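Local coordinates for protein flap endonuclease 1 (Methanocaldococcus jannaschii, PDB 1A77) that cleaves the 5'-flap structures left by displacement synthesis during DNA replication and repair, acting as a magnesium-dependent, structure-specific endonuclease and 5'-3' exonuclease, at residues I14-L19 against E193-I198; N30-F35 against N59-K64. One frame throughout, in Å; residues are numbered along the deposited sequence.

In the fold
Interaction 1 lies at the border of the sheet, interaction 2 among helices over its face, and their chemistry differs accordingly. In interaction 1 the loop after the outermost strand 12-13 meets the entry into strand 196-199; it joins the N-domain to the I-domain, is only partly buried, and combines one backbone hydrogen bond with proline and isoleucine packing. Interaction 2 is buried and stays within the N-domain, joining helices 28-38 and 56-70 through an aromatic face on glycine backbone, with no hydrogen bond between its segments. The centres of interactions 1 and 2 are about 18 Å apart and the two do not touch; along the chain, interaction 2 is nested inside the loop that interaction 1 closes.

Interaction 1. Residues I14-L19 against E193-I198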
loop_
_atom_site.group_PDB
_atom_site.type_symbol
_atom_site.label_atom_id
_atom_site.label_comp_id
_atom_site.label_asym_id
_atom_site.label_seq_id
_atom_site.Cartn_x
_atom_site.Cartn_y
_atom_site.Cartn_z
ATOM N N ILE A 14 -18.940 -0.284 6.039
ATOM C CA ILE A 14 -18.836 -0.382 7.490
ATOM C C ILE A 14 -18.709 1.035 8.046
ATOM O O ILE A 14 -18.153 1.925 7.392
ATOM C CB ILE A 14 -17.610 -1.244 7.929
ATOM C CG1 ILE A 14 -17.649 -1.467 9.445
ATOM C CG2 ILE A 14 -16.307 -0.562 7.528
ATOM C CD1 ILE A 14 -16.612 -2.455 9.983
ATOM N N SER A 15 -19.241 1.259 9.240
ATOM C CA SER A 15 -19.166 2.584 9.832
ATOM C C SER A 15 -17.859 2.750 10.603
ATOM O O SER A 15 -17.193 1.765 10.934
ATOM C CB SER A 15 -20.350 2.812 10.769
ATOM O OG SER A 15 -20.288 1.937 11.872
ATOM N N PHE A 16 -17.498 4.001 10.873
ATOM C CA PHE A 16 -16.282 4.304 11.624
ATOM C C PHE A 16 -16.409 3.792 13.057
ATOM O O PHE A 16 -15.429 3.359 13.661
ATOM C CB PHE A 16 -16.035 5.815 11.636
ATOM C CG PHE A 16 -14.731 6.211 11.033
ATOM C CD1 PHE A 16 -14.515 6.083 9.667
ATOM C CD2 PHE A 16 -13.705 6.698 11.831
ATOM C CE1 PHE A 16 -13.285 6.424 9.106
ATOM C CE2 PHE A 16 -12.476 7.040 11.281
ATOM C CZ PHE A 16 -12.268 6.904 9.916
ATOM N N GLU A 17 -17.625 3.837 13.595
ATOM C CA GLU A 17 -17.886 3.369 14.956
ATOM C C GLU A 17 -17.595 1.877 15.090
ATOM O O GLU A 17 -17.033 1.425 16.093
ATOM C CB GLU A 17 -19.351 3.625 15.349
ATOM C CG GLU A 17 -19.700 3.140 16.757
ATOM C CD GLU A 17 -21.081 2.511 16.858
ATOM O OE1 GLU A 17 -21.943 2.805 16.001
ATOM O OE2 GLU A 17 -21.312 1.724 17.804
ATOM N N ASP A 18 -17.988 1.117 14.075
ATOM C CA ASP A 18 -17.779 -0.323 14.085
ATOM C C ASP A 18 -16.318 -0.694 13.832
ATOM O O ASP A 18 -15.953 -1.863 13.878
ATOM C CB ASP A 18 -18.703 -0.990 13.061
ATOM C CG ASP A 18 -20.171 -0.982 13.508
ATOM O OD1 ASP A 18 -20.431 -0.691 14.691
ATOM O OD2 ASP A 18 -21.062 -1.262 12.682
ATOM N N LEU A 19 -15.493 0.318 13.577
ATOM C CA LEU A 19 -14.054 0.146 13.355
ATOM C C LEU A 19 -13.323 0.499 14.664
ATOM O O LEU A 19 -12.119 0.245 14.833
ATOM C CB LEU A 19 -13.587 1.101 12.255
ATOM C CG LEU A 19 -13.089 0.604 10.896
ATOM C CD1 LEU A 19 -13.494 -0.826 10.652
ATOM C CD2 LEU A 19 -13.627 1.518 9.819
ATOM N N GLU A 193 -16.155 8.014 -0.453
ATOM C CA GLU A 193 -17.160 7.007 -0.187
ATOM C C GLU A 193 -16.937 6.460 1.206
ATOM O O GLU A 193 -15.899 6.705 1.840
ATOM C CB GLU A 193 -17.055 5.863 -1.188
ATOM C CG GLU A 193 -17.781 6.110 -2.474
ATOM C CD GLU A 193 -16.936 5.752 -3.667
ATOM O OE1 GLU A 193 -16.204 6.641 -4.160
ATOM O OE2 GLU A 193 -17.002 4.583 -4.108
ATOM N N MET A 194 -17.916 5.693 1.656
ATOM C CA MET A 194 -17.905 5.092 2.967
ATOM C C MET A 194 -16.849 4.008 3.122
ATOM O O MET A 194 -16.427 3.390 2.136
ATOM C CB MET A 194 -19.284 4.495 3.263
ATOM C CG MET A 194 -20.325 5.508 3.664
ATOM S SD MET A 194 -20.090 6.088 5.339
ATOM C CE MET A 194 -20.345 4.621 6.287
ATOM N N PRO A 195 -16.392 3.774 4.366
ATOM C CA PRO A 195 -15.390 2.726 4.545
ATOM C C PRO A 195 -15.987 1.452 3.976
ATOM O O PRO A 195 -17.204 1.246 4.021
ATOM C CB PRO A 195 -15.208 2.664 6.066
ATOM C CG PRO A 195 -15.566 4.047 6.523
ATOM C CD PRO A 195 -16.723 4.428 5.641
ATOM N N GLU A 196 -15.137 0.608 3.421
ATOM C CA GLU A 196 -15.599 -0.630 2.834
ATOM C C GLU A 196 -14.757 -1.810 3.329
ATOM O O GLU A 196 -13.528 -1.838 3.175
ATOM C CB GLU A 196 -15.537 -0.534 1.308
ATOM C CG GLU A 196 -15.702 -1.874 0.618
ATOM C CD GLU A 196 -15.607 -1.754 -0.883
ATOM O OE1 GLU A 196 -16.539 -1.182 -1.479
ATOM O OE2 GLU A 196 -14.604 -2.221 -1.461
ATOM N N LEU A 197 -15.428 -2.779 3.933
ATOM C CA LEU A 197 -14.739 -3.948 4.433
ATOM C C LEU A 197 -14.985 -5.164 3.541
ATOM O O LEU A 197 -16.130 -5.474 3.172
ATOM C CB LEU A 197 -15.194 -4.254 5.860
ATOM C CG LEU A 197 -14.806 -5.648 6.349
ATOM C CD1 LEU A 197 -13.343 -5.671 6.707
ATOM C CD2 LEU A 197 -15.675 -6.043 7.542
ATOM N N ILE A 198 -13.889 -5.827 3.179
ATOM C CA ILE A 198 -13.957 -7.041 2.371
ATOM C C ILE A 198 -13.349 -8.146 3.218
ATOM O O ILE A 198 -12.209 -8.018 3.681
ATOM C CB ILE A 198 -13.144 -6.914 1.061
ATOM C CG1 ILE A 198 -13.647 -5.718 0.251
ATOM C CG2 ILE A 198 -13.291 -8.185 0.215
ATOM C CD1 ILE A 198 -12.733 -4.528 0.272
#
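At the edge of the mixed sheet, where strand 12-13 pairs antiparallel with strand 196-199, the pairing is carried one step further by Ile-14 and Pro-195. Ile-14 N donates to Pro-195 O over 3.1 Å, a nearly straight bond (163° at the hydrogen) whose donor stands well above the carbonyl plane. Around this bond Ile-14 and the proline ring carry most of the contact. The ring lies against the carbonyl of Ile-14, with Pro-195 CB 3.3 Å from Ile-14 O, while the same CB meets Ile-14 CG2 at 3.7 Å. With CG1 swung opposite the backbone N (chi1 -173°), the CG2 branch is the part of Ile-14 turned to the proline, and it also reaches Leu-197 CB at 4.2 Å. Phe-16 meets the proline with a ring edge, its CD1 3.9 Å from Pro-195 CG, which lies near the plane of the phenyl ring. Met-194, bent at chi2 and chi3, brings its CE to 3.6 Å from Ile-14 O. Just before the 3-10 segment 17-19, Ser-15 OG accepts from Asp-18 N in an ST motif. Glu-196, pointing away, forms a salt bridge with Arg-186. Asn-12 and Leu-197 continue the backbone pairing. Proline has no N-H to give, but its carbonyl still serves the edge pairing: one hydrogen bond links the two segments, and the rest is apolar or carbon on carbonyl oxygen.

Interaction 2. Residues N30-F35 against N59-K64; sequences NALYQF and NGVFYK
Helices 30-35 and 59-64 pass each other at a steep angle, 107° between their N-to-C directions, the axes of these short segments coming within 9.7 Å. The approach centres on Phe-35 and Gly-60. Gly-60 CA sits over the middle of the phenyl face, 3.4 Å from the centroid of the Phe-35 ring and 9° off its normal, a CH-pi contact made possible by the absence of a side chain on the glycine; the model is over-tight here, so the exact closeness is uncertain. Phe-35 holds its CG opposite its own carbonyl carbon (chi1 -66°), which projects the ring across to the second helix. The other face receives Ala-31 O of its own helix, offset toward the rim, so the phenyl group is sandwiched between backbone atoms of the two helices. The first methylenes of Lys-64 lie obliquely to the ring before the bent chain leads its amine away. Val-61 CG2 touches Leu-32 CD1 at 3.7 Å and Phe-35 CE2 at 4.1 Å. Helix 28-38 follows strand 23-27, whose Asp-27, a predicted magnesium ligand, accepts from Asn-30 N; the contact thus packs a helix that starts beside the metal site of the PIN-type N-domain. That helix also packs on strand 74-79, whose Trp-77 meets Ala-31, Leu-32 and Phe-35. Helix 129-142 covers Val-61 through Cys-135, Leu-138 and Leu-139, and helix 298-315 meets Phe-62 and Tyr-63.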
loop_
_atom_site.group_PDB
_atom_site.type_symbol
_atom_site.label_atom_id
_atom_site.label_comp_id
_atom_site.label_asym_id
_atom_site.label_seq_id
_atom_site.Cartn_x
_atom_site.Cartn_y
_atom_site.Cartn_z
ATOM N N ASN A 30 0.533 2.608 -0.847
ATOM C CA ASN A 30 -0.792 2.868 -1.383
ATOM C C ASN A 30 -1.371 4.139 -0.771
ATOM O O ASN A 30 -1.992 4.940 -1.464
ATOM C CB ASN A 30 -1.736 1.696 -1.104
ATOM C CG ASN A 30 -3.037 1.806 -1.877
ATOM O OD1 ASN A 30 -4.028 2.356 -1.381
ATOM N ND2 ASN A 30 -3.029 1.322 -3.111
ATOM N N ALA A 31 -1.181 4.324 0.528
ATOM C CA ALA A 31 -1.708 5.511 1.184
ATOM C C ALA A 31 -1.055 6.799 0.670
ATOM O O ALA A 31 -1.735 7.791 0.399
ATOM C CB ALA A 31 -1.519 5.403 2.705
ATOM N N LEU A 32 0.266 6.777 0.546
ATOM C CA LEU A 32 1.008 7.949 0.080
ATOM C C LEU A 32 0.636 8.367 -1.339
ATOM O O LEU A 32 0.626 9.556 -1.642
ATOM C CB LEU A 32 2.503 7.680 0.143
ATOM C CG LEU A 32 3.260 8.095 1.408
ATOM C CD1 LEU A 32 2.323 8.248 2.593
ATOM C CD2 LEU A 32 4.331 7.058 1.678
ATOM N N TYR A 33 0.371 7.383 -2.202
ATOM C CA TYR A 33 -0.018 7.642 -3.587
ATOM C C TYR A 33 -1.429 8.234 -3.556
ATOM O O TYR A 33 -1.766 9.131 -4.327
ATOM C CB TYR A 33 -0.007 6.341 -4.398
ATOM C CG TYR A 33 1.368 5.880 -4.865
ATOM C CD1 TYR A 33 2.183 6.706 -5.638
ATOM C CD2 TYR A 33 1.835 4.600 -4.563
ATOM C CE1 TYR A 33 3.427 6.268 -6.098
ATOM C CE2 TYR A 33 3.080 4.152 -5.019
ATOM C CZ TYR A 33 3.869 4.990 -5.780
ATOM O OH TYR A 33 5.114 4.567 -6.202
ATOM N N GLN A 34 -2.250 7.717 -2.648
ATOM C CA GLN A 34 -3.622 8.184 -2.460
ATOM C C GLN A 34 -3.634 9.663 -2.061
ATOM O O GLN A 34 -4.400 10.463 -2.608
ATOM C CB GLN A 34 -4.301 7.336 -1.368
ATOM C CG GLN A 34 -5.815 7.379 -1.344
ATOM C CD GLN A 34 -6.435 7.246 -2.721
ATOM O OE1 GLN A 34 -6.239 6.249 -3.409
ATOM N NE2 GLN A 34 -7.184 8.261 -3.128
ATOM N N PHE A 35 -2.775 10.024 -1.110
ATOM C CA PHE A 35 -2.670 11.408 -0.626
ATOM C C PHE A 35 -2.228 12.349 -1.748
ATOM O O PHE A 35 -2.747 13.455 -1.881
ATOM C CB PHE A 35 -1.643 11.515 0.526
ATOM C CG PHE A 35 -2.038 10.781 1.789
ATOM C CD1 PHE A 35 -3.373 10.503 2.072
ATOM C CD2 PHE A 35 -1.064 10.378 2.700
ATOM C CE1 PHE A 35 -3.735 9.828 3.241
ATOM C CE2 PHE A 35 -1.413 9.702 3.870
ATOM C CZ PHE A 35 -2.753 9.428 4.142
ATOM N N ASN A 59 0.774 15.854 4.739
ATOM C CA ASN A 59 -0.559 16.270 5.199
ATOM C C ASN A 59 -1.418 15.036 5.513
ATOM O O ASN A 59 -2.038 14.945 6.569
ATOM C CB ASN A 59 -1.248 17.138 4.110
ATOM C CG ASN A 59 -2.584 17.717 4.572
ATOM O OD1 ASN A 59 -3.568 17.005 4.695
ATOM N ND2 ASN A 59 -2.610 19.012 4.834
ATOM N N GLY A 60 -1.448 14.077 4.598
ATOM C CA GLY A 60 -2.244 12.884 4.845
ATOM C C GLY A 60 -1.708 12.035 5.997
ATOM O O GLY A 60 -2.471 11.569 6.837
ATOM N N VAL A 61 -0.396 11.833 6.035
ATOM C CA VAL A 61 0.230 11.042 7.087
ATOM C C VAL A 61 -0.119 11.593 8.477
ATOM O O VAL A 61 -0.492 10.842 9.383
ATOM C CB VAL A 61 1.785 11.035 6.953
ATOM C CG1 VAL A 61 2.417 10.443 8.227
ATOM C CG2 VAL A 61 2.205 10.224 5.738
ATOM N N PHE A 62 -0.000 12.906 8.628
ATOM C CA PHE A 62 -0.274 13.582 9.898
ATOM C C PHE A 62 -1.744 13.592 10.293
ATOM O O PHE A 62 -2.130 13.012 11.299
ATOM C CB PHE A 62 0.225 15.030 9.843
ATOM C CG PHE A 62 0.107 15.773 11.157
ATOM C CD1 PHE A 62 0.825 15.352 12.279
ATOM C CD2 PHE A 62 -0.710 16.898 11.264
ATOM C CE1 PHE A 62 0.739 16.037 13.482
ATOM C CE2 PHE A 62 -0.804 17.598 12.471
ATOM C CZ PHE A 62 -0.081 17.167 13.579
ATOM N N TYR A 63 -2.562 14.260 9.491
ATOM C CA TYR A 63 -3.981 14.392 9.788
ATOM C C TYR A 63 -4.779 13.111 9.717
ATOM O O TYR A 63 -5.628 12.876 10.567
ATOM C CB TYR A 63 -4.610 15.457 8.877
ATOM C CG TYR A 63 -4.097 16.851 9.160
ATOM C CD1 TYR A 63 -4.431 17.506 10.344
ATOM C CD2 TYR A 63 -3.253 17.503 8.262
ATOM C CE1 TYR A 63 -3.937 18.766 10.633
ATOM C CE2 TYR A 63 -2.749 18.772 8.540
ATOM C CZ TYR A 63 -3.095 19.393 9.730
ATOM O OH TYR A 63 -2.581 20.628 10.037
ATOM N N LYS A 64 -4.523 12.281 8.715
ATOM C CA LYS A 64 -5.254 11.020 8.593
ATOM C C LYS A 64 -4.948 10.086 9.769
ATOM O O LYS A 64 -5.850 9.476 10.322
ATOM C CB LYS A 64 -4.911 10.318 7.271
ATOM C CG LYS A 64 -6.104 9.719 6.548
ATOM C CD LYS A 64 -7.076 10.807 6.096
ATOM C CE LYS A 64 -8.511 10.399 6.348
ATOM N NZ LYS A 64 -9.462 11.212 5.531
#